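Local coordinates for polyisoprenyl-teichoic acid--peptidoglycan teichoic acid transferase TagV (Bacillus subtilis, PDB 6UF3), which belongs to the LytR-CpsA-Psr family of cell-envelope transferases and is built around a mixed beta sheet flanked by helices, at residues A[229-232]-A[237-240]; A[48-53]-A[59-64]. All coordinates share one frame; numbering follows the deposited sequence.

How the contacts relate
Both contacts are antiparallel beta hairpins on the same side of the chain's centre, with their own centres about 11 Å apart. Contact 1 lies wholly at the surface, whereas contact 2 is partly buried, its Thr49, Val51, Leu53 and Ile64 being shielded from solvent. Their chemistry follows: contact 1 relies on tyrosine rings and leucines around one pair of backbone bonds, while contact 2 adds a salt bridge, a glutamine-backbone bond and a water bridge to an aliphatic side. The hairpins touch directly. Phe239 N lies 2.9 Å from Asp48 O and Phe239 O 2.9 Å from Arg50 N, probable hydrogen bonds, and Arg50 forms a salt bridge with Glu240.

Contact 1 of 2, residues A[229-232]-A[237-240]; sequences LYLG and YYFE
The rings of Tyr230 and Tyr237 form an offset edge-to-face pair, Tyr237 turning its edge toward the face of Tyr230. Their centroids are 5.5 Å apart and the planes are inclined at 61°. The touching edge atom is Tyr237 CD1, which stands 3.7 Å from Tyr230 CZ and about equally far from CE2 of the same ring, so the hydroxyl end of Tyr230 takes the contact. The first torsions bring this about: Tyr237 CG lies anti to its own nitrogen (chi1 172°), while Tyr230 CG is anti to its carbonyl carbon (chi1 -64°).

On the other face of the hairpin the ring of Tyr238 has Leu229 O at its edge, near the ring plane. The Leu231 side chain crosses that of Tyr238 at about a right angle, its CD1 3.9 Å from Tyr238 CE1. Beside them Leu229 and Glu240 run side by side in the same direction, with Leu229 CD2 4.1 Å from Glu240 OE1. That carboxylate oxygen has its polar partner in Arg50, whose side chain also touches Leu229, Leu231 and Tyr238.

Between the two faces, Leu229 and Tyr238 form a hydrogen-bonded antiparallel pair. Tyr238 N donates to Leu229 O over 2.8 Å, while Leu229 N reaches Tyr238 O at 2.9 Å through a more bent bond. Leu229 O also receives a CA-H...O contact from Tyr237 CA at 3.5 Å.

The hydroxyl of Tyr237 bonds to Asp228, just before the first strand segment, which ties the far end of its ring back to the partner strand. With one backbone pair joining the segments, aromatic and apolar side-chain contacts on the two faces make up much of the rest of the contact, while the Glu240 charge is met by Arg50 of the neighbouring hairpin.

Contact 2 of 2, residues A[48-53]-A[59-64]; sequences DTRVQL and GSKTKI
Val51 and Ile64 meet on the tightly packed side, where Val51 CG2 lies 3.8 Å from Ile64 CB. Thr62 CG2 touches the branched end of Leu53, CG and both methyls, nearest at CG (3.6 Å). Helix 72-84 covers this side, with Phe83 and Thr79 against Val51 and Glu75 against Leu53. Two backbone bonds join Val51 and Thr62: Val51 N to Thr62 O is nearly straight at 171°, and Thr62 N returns to Val51 O.

The end with Gln52 and Gly59 to Lys61 is looser and nearer solvent. Lys61 crosses Arg50 at about a right angle, laying CD over one face of the guanidinium, 4.1 Å above its plane. The like charges come fairly close, Arg50 NH1 4.6 Å from Lys61 NZ; Arg50's salt bridge with Glu240 probably offsets part of this. Lys61 NZ binds a water near Arg50 O. Bent at chi2 (77°), Gln52 directs NE2 to Gly59 O at 2.9 Å, from above the carbonyl plane. At the other end, extended Lys63 runs alongside Asp48, its NZ salt-bridged to OD1 (3.0 Å).

This is a short antiparallel beta hairpin within the LytR-CpsA-Psr family region, one side on helix 72-84, the other, with Arg50 and Lys63, against hairpin 226-241.

Contact 1 of 2, residues A[229-232]-A[237-240]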
ATOM      1  N   LEU A 229      -5.010   7.092  20.652  1.00 30.30           N
ATOM      2  CA  LEU A 229      -5.572   8.320  21.184  1.00 28.89           C
ATOM      3  C   LEU A 229      -7.083   8.228  21.069  1.00 29.22           C
ATOM      4  O   LEU A 229      -7.597   7.857  20.017  1.00 29.14           O
ATOM      5  CB  LEU A 229      -5.036   9.540  20.421  1.00 27.18           C
ATOM      6  CG  LEU A 229      -5.687  10.891  20.736  1.00 27.62           C
ATOM      7  CD1 LEU A 229      -5.352  11.312  22.167  1.00 29.13           C
ATOM      8  CD2 LEU A 229      -5.249  11.948  19.744  1.00 30.59           C
ATOM      9  N   TYR A 230      -7.795   8.527  22.142  1.00 30.55           N
ATOM     10  CA  TYR A 230      -9.250   8.423  22.138  1.00 31.36           C
ATOM     11  C   TYR A 230      -9.824   9.809  22.391  1.00 32.41           C
ATOM     12  O   TYR A 230      -9.698  10.342  23.497  1.00 35.95           O
ATOM     13  CB  TYR A 230      -9.727   7.414  23.182  1.00 34.99           C
ATOM     14  CG  TYR A 230      -9.255   6.010  22.885  1.00 36.75           C
ATOM     15  CD1 TYR A 230      -8.025   5.558  23.346  1.00 43.54           C
ATOM     16  CD2 TYR A 230     -10.029   5.144  22.125  1.00 38.53           C
ATOM     17  CE1 TYR A 230      -7.581   4.279  23.069  1.00 39.83           C
ATOM     18  CE2 TYR A 230      -9.590   3.856  21.837  1.00 43.92           C
ATOM     19  CZ  TYR A 230      -8.366   3.432  22.317  1.00 43.27           C
ATOM     20  OH  TYR A 230      -7.922   2.161  22.041  1.00 47.32           O
ATOM     21  N   LEU A 231     -10.455  10.386  21.370  1.00 28.53           N
ATOM     22  CA  LEU A 231     -10.936  11.760  21.436  1.00 28.99           C
ATOM     23  C   LEU A 231     -12.445  11.787  21.612  1.00 39.47           C
ATOM     24  O   LEU A 231     -13.165  10.969  21.025  1.00 35.79           O
ATOM     25  CB  LEU A 231     -10.534  12.549  20.188  1.00 27.76           C
ATOM     26  CG  LEU A 231      -9.023  12.790  20.056  1.00 26.16           C
ATOM     27  CD1 LEU A 231      -8.708  13.675  18.861  1.00 26.78           C
ATOM     28  CD2 LEU A 231      -8.505  13.446  21.351  1.00 27.08           C
ATOM     29  N   GLY A 232     -12.908  12.737  22.426  1.00 36.78           N
ATOM     30  CA  GLY A 232     -14.316  12.917  22.684  1.00 38.30           C
ATOM     31  C   GLY A 232     -14.806  12.023  23.803  1.00 46.70           C
ATOM     32  O   GLY A 232     -14.106  11.110  24.251  1.00 48.17           O
ATOM     33  N   TYR A 237     -11.333   6.494  18.150  1.00 28.03           N
ATOM     34  CA  TYR A 237      -9.944   6.054  18.102  1.00 30.95           C
ATOM     35  C   TYR A 237      -9.185   6.753  16.982  1.00 31.30           C
ATOM     36  O   TYR A 237      -9.625   6.761  15.827  1.00 31.21           O
ATOM     37  CB  TYR A 237      -9.842   4.538  17.912  1.00 31.09           C
ATOM     38  CG  TYR A 237      -8.412   4.098  17.677  1.00 29.34           C
ATOM     39  CD1 TYR A 237      -7.544   3.922  18.745  1.00 34.22           C
ATOM     40  CD2 TYR A 237      -7.924   3.884  16.389  1.00 29.65           C
ATOM     41  CE1 TYR A 237      -6.239   3.542  18.550  1.00 36.06           C
ATOM     42  CE2 TYR A 237      -6.603   3.507  16.181  1.00 25.59           C
ATOM     43  CZ  TYR A 237      -5.766   3.339  17.272  1.00 32.20           C
ATOM     44  OH  TYR A 237      -4.451   2.960  17.092  1.00 36.89           O
ATOM     45  N   TYR A 238      -8.018   7.292  17.323  1.00 24.16           N
ATOM     46  CA  TYR A 238      -7.058   7.813  16.365  1.00 24.45           C
ATOM     47  C   TYR A 238      -5.686   7.220  16.647  1.00 22.09           C
ATOM     48  O   TYR A 238      -5.369   6.852  17.778  1.00 24.04           O
ATOM     49  CB  TYR A 238      -6.938   9.327  16.444  1.00 24.67           C
ATOM     50  CG  TYR A 238      -8.170  10.064  16.008  1.00 22.01           C
ATOM     51  CD1 TYR A 238      -9.188  10.346  16.909  1.00 23.51           C
ATOM     52  CD2 TYR A 238      -8.309  10.489  14.693  1.00 23.09           C
ATOM     53  CE1 TYR A 238     -10.317  11.032  16.508  1.00 28.79           C
ATOM     54  CE2 TYR A 238      -9.434  11.169  14.284  1.00 26.30           C
ATOM     55  CZ  TYR A 238     -10.430  11.437  15.192  1.00 28.98           C
ATOM     56  OH  TYR A 238     -11.551  12.119  14.781  1.00 32.69           O
ATOM     57  N   PHE A 239      -4.863   7.154  15.609  1.00 24.16           N
ATOM     58  CA  PHE A 239      -3.442   6.870  15.770  1.00 23.07           C
ATOM     59  C   PHE A 239      -2.685   8.181  15.634  1.00 22.19           C
ATOM     60  O   PHE A 239      -2.632   8.764  14.545  1.00 23.80           O
ATOM     61  CB  PHE A 239      -2.959   5.853  14.742  1.00 22.29           C
ATOM     62  CG  PHE A 239      -1.534   5.419  14.954  1.00 23.84           C
ATOM     63  CD1 PHE A 239      -1.170   4.743  16.102  1.00 29.20           C
ATOM     64  CD2 PHE A 239      -0.567   5.677  13.996  1.00 27.45           C
ATOM     65  CE1 PHE A 239       0.142   4.332  16.306  1.00 33.62           C
ATOM     66  CE2 PHE A 239       0.758   5.261  14.193  1.00 27.47           C
ATOM     67  CZ  PHE A 239       1.102   4.587  15.343  1.00 29.34           C
ATOM     68  N   GLU A 240      -2.107   8.660  16.737  1.00 21.51           N
ATOM     69  CA  GLU A 240      -1.413   9.936  16.713  1.00 21.52           C
ATOM     70  C   GLU A 240       0.052   9.705  16.372  1.00 22.69           C
ATOM     71  O   GLU A 240       0.749   9.021  17.135  1.00 27.35           O
ATOM     72  CB  GLU A 240      -1.541  10.648  18.051  1.00 25.64           C
ATOM     73  CG  GLU A 240      -0.793  11.967  18.122  1.00 29.41           C
ATOM     74  CD  GLU A 240      -1.404  13.074  17.287  1.00 33.82           C
ATOM     75  OE1 GLU A 240      -2.537  12.909  16.770  1.00 29.97           O
ATOM     76  OE2 GLU A 240      -0.734  14.119  17.151  1.00 31.61           O
TER

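Contact 2 of 2, residues A[48-53]-A[59-64]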
ATOM      1  N   ASP A  48      -6.119   4.955  10.657  1.00 21.07           N
ATOM      2  CA  ASP A  48      -6.614   5.905  11.648  1.00 20.92           C
ATOM      3  C   ASP A  48      -5.621   7.019  11.957  1.00 20.99           C
ATOM      4  O   ASP A  48      -5.838   7.764  12.914  1.00 23.10           O
ATOM      5  CB  ASP A  48      -6.982   5.180  12.941  1.00 25.45           C
ATOM      6  CG  ASP A  48      -8.034   4.107  12.731  1.00 33.74           C
ATOM      7  OD1 ASP A  48      -9.174   4.463  12.382  1.00 32.77           O
ATOM      8  OD2 ASP A  48      -7.722   2.907  12.906  1.00 32.85           O
ATOM      9  N   THR A  49      -4.553   7.165  11.170  1.00 22.15           N
ATOM     10  CA  THR A  49      -3.564   8.196  11.463  1.00 22.92           C
ATOM     11  C   THR A  49      -4.198   9.584  11.414  1.00 21.86           C
ATOM     12  O   THR A  49      -4.823   9.968  10.419  1.00 20.30           O
ATOM     13  CB  THR A  49      -2.386   8.119  10.488  1.00 22.90           C
ATOM     14  OG1 THR A  49      -1.845   6.798  10.503  1.00 20.53           O
ATOM     15  CG2 THR A  49      -1.281   9.087  10.916  1.00 22.35           C
ATOM     16  N   ARG A  50      -4.037  10.332  12.504  1.00 21.57           N
ATOM     17  CA  ARG A  50      -4.633  11.660  12.652  1.00 22.09           C
ATOM     18  C   ARG A  50      -3.796  12.688  11.890  1.00 29.24           C
ATOM     19  O   ARG A  50      -2.642  12.952  12.246  1.00 26.33           O
ATOM     20  CB  ARG A  50      -4.743  12.008  14.133  1.00 21.75           C
ATOM     21  CG  ARG A  50      -5.462  13.329  14.439  1.00 23.19           C
ATOM     22  CD  ARG A  50      -5.852  13.358  15.908  1.00 25.60           C
ATOM     23  NE  ARG A  50      -6.320  14.674  16.366  1.00 27.35           N
ATOM     24  CZ  ARG A  50      -5.559  15.557  17.003  1.00 31.90           C
ATOM     25  NH1 ARG A  50      -4.289  15.278  17.268  1.00 32.61           N
ATOM     26  NH2 ARG A  50      -6.063  16.724  17.387  1.00 30.24           N
ATOM     27  N   VAL A  51      -4.377  13.283  10.842  1.00 22.15           N
ATOM     28  CA  VAL A  51      -3.651  14.162   9.928  1.00 21.10           C
ATOM     29  C   VAL A  51      -4.563  15.303   9.502  1.00 22.83           C
ATOM     30  O   VAL A  51      -5.790  15.216   9.590  1.00 23.79           O
ATOM     31  CB  VAL A  51      -3.148  13.436   8.656  1.00 22.30           C
ATOM     32  CG1 VAL A  51      -2.226  12.275   9.014  1.00 26.14           C
ATOM     33  CG2 VAL A  51      -4.334  12.967   7.809  1.00 20.67           C
ATOM     34  N   GLN A  52      -3.945  16.375   9.014  1.00 24.60           N
ATOM     35  CA  GLN A  52      -4.680  17.432   8.329  1.00 25.21           C
ATOM     36  C   GLN A  52      -4.886  17.031   6.873  1.00 21.97           C
ATOM     37  O   GLN A  52      -3.930  16.686   6.176  1.00 24.14           O
ATOM     38  CB  GLN A  52      -3.939  18.765   8.415  1.00 31.40           C
ATOM     39  CG  GLN A  52      -4.774  19.962   7.971  1.00 32.45           C
ATOM     40  CD  GLN A  52      -5.779  20.404   9.027  1.00 43.55           C
ATOM     41  OE1 GLN A  52      -5.496  20.384  10.227  1.00 44.89           O
ATOM     42  NE2 GLN A  52      -6.961  20.811   8.580  1.00 47.91           N
ATOM     43  N   LEU A  53      -6.136  17.066   6.414  1.00 25.75           N
ATOM     44  CA  LEU A  53      -6.390  16.752   5.014  1.00 22.27           C
ATOM     45  C   LEU A  53      -5.803  17.840   4.128  1.00 22.69           C
ATOM     46  O   LEU A  53      -5.857  19.023   4.466  1.00 21.52           O
ATOM     47  CB  LEU A  53      -7.897  16.638   4.756  1.00 23.44           C
ATOM     48  CG  LEU A  53      -8.589  15.493   5.492  1.00 28.99           C
ATOM     49  CD1 LEU A  53     -10.054  15.390   5.085  1.00 35.43           C
ATOM     50  CD2 LEU A  53      -7.855  14.189   5.247  1.00 31.05           C
ATOM     51  N   GLY A  59      -9.745  23.630   8.906  1.00 46.89           N
ATOM     52  CA  GLY A  59     -10.402  22.490   9.501  1.00 45.30           C
ATOM     53  C   GLY A  59      -9.565  21.774  10.557  1.00 43.48           C
ATOM     54  O   GLY A  59      -8.387  22.049  10.769  1.00 43.51           O
ATOM     55  N   SER A  60     -10.224  20.845  11.235  1.00 36.71           N
ATOM     56  CA  SER A  60      -9.602  19.986  12.226  1.00 36.52           C
ATOM     57  C   SER A  60      -9.029  18.737  11.572  1.00 36.49           C
ATOM     58  O   SER A  60      -9.467  18.303  10.505  1.00 30.76           O
ATOM     59  CB  SER A  60     -10.620  19.580  13.285  1.00 38.92           C
ATOM     60  OG  SER A  60     -11.762  19.008  12.669  1.00 38.08           O
ATOM     61  N   LYS A  61      -8.038  18.152  12.240  1.00 26.14           N
ATOM     62  CA  LYS A  61      -7.454  16.905  11.778  1.00 25.70           C
ATOM     63  C   LYS A  61      -8.474  15.777  11.828  1.00 26.32           C
ATOM     64  O   LYS A  61      -9.378  15.757  12.664  1.00 27.32           O
ATOM     65  CB  LYS A  61      -6.245  16.538  12.637  1.00 29.38           C
ATOM     66  CG  LYS A  61      -5.038  17.423  12.429  1.00 29.28           C
ATOM     67  CD  LYS A  61      -3.986  17.125  13.485  1.00 32.87           C
ATOM     68  CE  LYS A  61      -2.674  17.810  13.166  1.00 38.91           C
ATOM     69  NZ  LYS A  61      -1.708  17.631  14.292  1.00 40.89           N
ATOM     70  N   THR A  62      -8.306  14.810  10.935  1.00 25.46           N
ATOM     71  CA  THR A  62      -9.176  13.652  10.903  1.00 24.58           C
ATOM     72  C   THR A  62      -8.331  12.442  10.543  1.00 25.18           C
ATOM     73  O   THR A  62      -7.109  12.534  10.424  1.00 24.00           O
ATOM     74  CB  THR A  62     -10.346  13.878   9.936  1.00 34.13           C
ATOM     75  OG1 THR A  62     -11.313  12.838  10.098  1.00 34.76           O
ATOM     76  CG2 THR A  62      -9.863  13.935   8.507  1.00 30.56           C
ATOM     77  N   LYS A  63      -8.979  11.293  10.396  1.00 24.26           N
ATOM     78  CA  LYS A  63      -8.246  10.082  10.050  1.00 21.91           C
ATOM     79  C   LYS A  63      -7.849  10.115   8.582  1.00 20.77           C
ATOM     80  O   LYS A  63      -8.607  10.579   7.739  1.00 21.83           O
ATOM     81  CB  LYS A  63      -9.097   8.849  10.326  1.00 24.11           C
ATOM     82  CG  LYS A  63      -9.552   8.707  11.736  1.00 29.54           C
ATOM     83  CD  LYS A  63     -10.387   7.461  11.879  1.00 35.86           C
ATOM     84  CE  LYS A  63     -11.010   7.397  13.241  1.00 42.22           C
ATOM     85  NZ  LYS A  63     -11.477   6.027  13.563  1.00 45.53           N
ATOM     86  N   ILE A  64      -6.654   9.601   8.270  1.00 17.03           N
ATOM     87  CA  ILE A  64      -6.179   9.725   6.894  1.00 17.88           C
ATOM     88  C   ILE A  64      -7.060   8.927   5.933  1.00 19.22           C
ATOM     89  O   ILE A  64      -7.192   9.290   4.757  1.00 19.18           O
ATOM     90  CB  ILE A  64      -4.695   9.321   6.789  1.00 17.73           C
ATOM     91  CG1 ILE A  64      -4.143   9.727   5.421  1.00 18.66           C
ATOM     92  CG2 ILE A  64      -4.496   7.826   7.069  1.00 16.13           C
ATOM     93  CD1 ILE A  64      -2.616   9.729   5.343  1.00 19.15           C
TER
HETATM   94  O   HOH W   1      -1.855  14.698  14.654  1.00 38.27           O
HETATM   95  O   HOH W   2      -8.375  18.113   7.922  1.00 22.86           O